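Local coordinates for protein putative arylalkylamine N-Acetyltransferase 7 (Aedes aegypti, PDB 4FD7) that probably transfers an acetyl group from acetyl-CoA to an amine, as a putative arylalkylamine N-acetyltransferase of the GNAT family, at residues 17-23 with 90-94. Residues are numbered along the deposited sequence.
Sequences RFQAKDL and CFREG
Strands 14-21 and 88-92 are not neighbours in the antiparallel GNAT sheet: strand 28-35 lies between them. The nearest CA pairs, Arg-17 with Cys-90 (9.3 Å) and Asp-22 with Arg-92 (8.4 Å), are too far apart for backbone pairing, so side chains make the contact. The directions CA 17 to 23 and CA 90 to 93 differ by 78°. Residues 17-21 and 90-92 are extended strand; in the loop beyond, Asp-22 stays extended (-74/177) and Leu-23 turns helical (-53/-44). Arg-92 buries the largest area, 62 Å². Its CA-to-CB bond points toward 17-23, and a t, t, p side chain carries NH1 to 3.1 Å from Asp-22 OD2, a salt bridge whose hydrogen bond is weak (134°). The same OD2 accepts Leu-23 N at 2.6 Å (148°). Leu-23 (31 Å²) sets CD1 over one face of the Arg-92 guanidinium, 3.6 Å from NH2. Arg-17 (m, t, t) places NH1 3.1 Å from Glu-93 OE1; water 1 bridges the same atoms, while water 2 links NH1, weakly, to OE2. Off the line joining the salt bridges, Phe-18 (chi1 p) meets Cys-90 edge-on, CZ to SG 4.0 Å. Each salt bridge thus joins a strand residue to a loop residue of the other segment, hydration supplementing the more exposed pair.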
ATOM      1  N   ARG A  17       1.811  10.635 -14.911  1.00 17.64           N
ATOM      2  CA  ARG A  17       0.672  10.586 -15.836  1.00 17.47           C
ATOM      3  C   ARG A  17       0.865   9.427 -16.798  1.00 17.44           C
ATOM      4  O   ARG A  17       1.993   9.093 -17.158  1.00 19.64           O
ATOM      5  CB  ARG A  17       0.526  11.897 -16.622  1.00 18.06           C
ATOM      6  CG  ARG A  17       0.252  13.125 -15.764  1.00 20.41           C
ATOM      7  CD  ARG A  17       0.001  14.343 -16.641  1.00 20.49           C
ATOM      8  NE  ARG A  17       0.007  15.612 -15.910  1.00 22.34           N
ATOM      9  CZ  ARG A  17      -1.064  16.149 -15.338  1.00 18.95           C
ATOM     10  NH1 ARG A  17      -2.235  15.528 -15.386  1.00 19.86           N
ATOM     11  NH2 ARG A  17      -0.967  17.309 -14.705  1.00 22.20           N
ATOM     12  N   PHE A  18      -0.232   8.811 -17.223  1.00 17.81           N
ATOM     13  CA  PHE A  18      -0.131   7.662 -18.098  1.00 17.21           C
ATOM     14  C   PHE A  18      -1.435   7.461 -18.851  1.00 16.11           C
ATOM     15  O   PHE A  18      -2.489   7.958 -18.434  1.00 17.49           O
ATOM     16  CB  PHE A  18       0.203   6.407 -17.279  1.00 18.42           C
ATOM     17  CG  PHE A  18      -0.871   6.022 -16.299  1.00 17.56           C
ATOM     18  CD1 PHE A  18      -1.878   5.143 -16.666  1.00 17.17           C
ATOM     19  CD2 PHE A  18      -0.882   6.549 -15.021  1.00 18.12           C
ATOM     20  CE1 PHE A  18      -2.878   4.793 -15.769  1.00 17.03           C
ATOM     21  CE2 PHE A  18      -1.884   6.200 -14.113  1.00 17.80           C
ATOM     22  CZ  PHE A  18      -2.866   5.316 -14.481  1.00 16.25           C
ATOM     23  N   GLN A  19      -1.368   6.715 -19.948  1.00 18.51           N
ATOM     24  CA  GLN A  19      -2.563   6.365 -20.700  1.00 18.09           C
ATOM     25  C   GLN A  19      -2.978   4.912 -20.466  1.00 17.43           C
ATOM     26  O   GLN A  19      -2.145   4.014 -20.369  1.00 18.20           O
ATOM     27  CB  GLN A  19      -2.345   6.604 -22.188  1.00 19.59           C
ATOM     28  CG  GLN A  19      -2.019   8.056 -22.540  1.00 19.19           C
ATOM     29  CD  GLN A  19      -1.625   8.219 -23.993  1.00 19.37           C
ATOM     30  OE1 GLN A  19      -2.425   8.672 -24.822  1.00 22.33           O
ATOM     31  NE2 GLN A  19      -0.400   7.835 -24.317  1.00 16.13           N
ATOM     32  N   ALA A  20      -4.285   4.698 -20.396  1.00 19.55           N
ATOM     33  CA  ALA A  20      -4.839   3.365 -20.225  1.00 21.29           C
ATOM     34  C   ALA A  20      -6.257   3.356 -20.765  1.00 22.21           C
ATOM     35  O   ALA A  20      -6.808   4.403 -21.115  1.00 21.29           O
ATOM     36  CB  ALA A  20      -4.818   2.968 -18.767  1.00 19.17           C
ATOM     37  N   LYS A  21      -6.836   2.166 -20.856  1.00 24.31           N
ATOM     38  CA  LYS A  21      -8.171   2.013 -21.413  1.00 25.26           C
ATOM     39  C   LYS A  21      -9.177   2.792 -20.583  1.00 24.62           C
ATOM     40  O   LYS A  21      -9.110   2.812 -19.346  1.00 24.03           O
ATOM     41  CB  LYS A  21      -8.549   0.529 -21.471  1.00 26.30           C
ATOM     42  CG  LYS A  21      -9.442   0.159 -22.643  1.00 30.95           C
ATOM     43  CD  LYS A  21      -8.822   0.609 -23.952  1.00 32.07           C
ATOM     44  CE  LYS A  21      -7.543  -0.153 -24.274  1.00 33.47           C
ATOM     45  NZ  LYS A  21      -6.651   0.597 -25.208  1.00 33.59           N
ATOM     46  N   ASP A  22     -10.103   3.453 -21.266  1.00 24.14           N
ATOM     47  CA  ASP A  22     -11.141   4.206 -20.588  1.00 23.93           C
ATOM     48  C   ASP A  22     -12.153   3.229 -19.983  1.00 26.30           C
ATOM     49  O   ASP A  22     -12.029   2.018 -20.165  1.00 27.25           O
ATOM     50  CB  ASP A  22     -11.823   5.157 -21.573  1.00 24.86           C
ATOM     51  CG  ASP A  22     -12.419   6.371 -20.894  1.00 25.76           C
ATOM     52  OD1 ASP A  22     -12.596   7.421 -21.558  1.00 30.15           O
ATOM     53  OD2 ASP A  22     -12.707   6.283 -19.686  1.00 26.55           O
ATOM     54  N   LEU A  23     -13.147   3.749 -19.269  1.00 26.48           N
ATOM     55  CA  LEU A  23     -14.164   2.906 -18.630  1.00 29.45           C
ATOM     56  C   LEU A  23     -14.853   1.915 -19.565  1.00 31.49           C
ATOM     57  O   LEU A  23     -15.042   0.757 -19.209  1.00 31.84           O
ATOM     58  CB  LEU A  23     -15.230   3.761 -17.954  1.00 29.15           C
ATOM     59  CG  LEU A  23     -14.991   4.167 -16.500  1.00 30.39           C
ATOM     60  CD1 LEU A  23     -15.992   5.227 -16.084  1.00 29.63           C
ATOM     61  CD2 LEU A  23     -15.067   2.957 -15.573  1.00 26.78           C
ATOM     62  N   CYS A  90      -5.178   8.096  -7.632  1.00 14.71           N
ATOM     63  CA  CYS A  90      -5.259   8.103  -9.092  1.00 14.94           C
ATOM     64  C   CYS A  90      -6.608   8.653  -9.542  1.00 16.17           C
ATOM     65  O   CYS A  90      -7.668   8.257  -9.029  1.00 15.39           O
ATOM     66  CB  CYS A  90      -5.066   6.678  -9.657  1.00 14.48           C
ATOM     67  SG  CYS A  90      -5.151   6.510 -11.473  1.00 16.97           S
ATOM     68  N   PHE A  91      -6.561   9.578 -10.497  1.00 15.44           N
ATOM     69  CA  PHE A  91      -7.791  10.094 -11.115  1.00 18.87           C
ATOM     70  C   PHE A  91      -7.716   9.911 -12.614  1.00 18.07           C
ATOM     71  O   PHE A  91      -6.639   9.956 -13.195  1.00 16.47           O
ATOM     72  CB  PHE A  91      -7.978  11.595 -10.840  1.00 15.83           C
ATOM     73  CG  PHE A  91      -8.180  11.943  -9.390  1.00 18.58           C
ATOM     74  CD1 PHE A  91      -9.299  11.501  -8.694  1.00 16.85           C
ATOM     75  CD2 PHE A  91      -7.255  12.745  -8.727  1.00 16.70           C
ATOM     76  CE1 PHE A  91      -9.490  11.853  -7.343  1.00 18.87           C
ATOM     77  CE2 PHE A  91      -7.431  13.093  -7.382  1.00 18.14           C
ATOM     78  CZ  PHE A  91      -8.548  12.649  -6.691  1.00 18.34           C
ATOM     79  N   ARG A  92      -8.871   9.706 -13.233  1.00 18.05           N
ATOM     80  CA  ARG A  92      -9.001   9.770 -14.680  1.00 18.62           C
ATOM     81  C   ARG A  92      -9.278  11.227 -15.064  1.00 22.11           C
ATOM     82  O   ARG A  92     -10.110  11.882 -14.440  1.00 22.93           O
ATOM     83  CB  ARG A  92     -10.174   8.884 -15.116  1.00 20.62           C
ATOM     84  CG  ARG A  92     -10.350   8.734 -16.625  1.00 22.65           C
ATOM     85  CD  ARG A  92     -11.457   7.731 -16.873  1.00 23.69           C
ATOM     86  NE  ARG A  92     -12.620   8.048 -16.054  1.00 25.95           N
ATOM     87  CZ  ARG A  92     -13.819   8.347 -16.544  1.00 28.02           C
ATOM     88  NH1 ARG A  92     -14.018   8.341 -17.856  1.00 29.60           N
ATOM     89  NH2 ARG A  92     -14.819   8.638 -15.720  1.00 26.40           N
ATOM     90  N   GLU A  93      -8.559  11.744 -16.061  1.00 23.08           N
ATOM     91  CA  GLU A  93      -8.777  13.108 -16.543  1.00 24.65           C
ATOM     92  C   GLU A  93     -10.223  13.272 -16.961  1.00 24.76           C
ATOM     93  O   GLU A  93     -10.713  12.519 -17.798  1.00 27.00           O
ATOM     94  CB  GLU A  93      -7.879  13.429 -17.738  1.00 23.86           C
ATOM     95  CG  GLU A  93      -6.401  13.254 -17.496  1.00 23.32           C
ATOM     96  CD  GLU A  93      -5.849  14.182 -16.449  1.00 24.40           C
ATOM     97  OE1 GLU A  93      -4.820  13.810 -15.845  1.00 19.80           O
ATOM     98  OE2 GLU A  93      -6.432  15.279 -16.241  1.00 25.73           O
ATOM     99  N   GLY A  94     -10.897  14.247 -16.365  1.00 25.79           N
ATOM    100  CA  GLY A  94     -12.287  14.518 -16.669  1.00 26.49           C
ATOM    101  C   GLY A  94     -13.210  14.165 -15.518  1.00 27.61           C
ATOM    102  O   GLY A  94     -14.404  14.474 -15.562  1.00 30.80           O
TER
HETATM  103  O   HOH W   1      -2.689  12.636 -16.607  1.00 26.44           O
HETATM  104  O   HOH W   2      -4.952  17.395 -14.537  1.00 28.71           O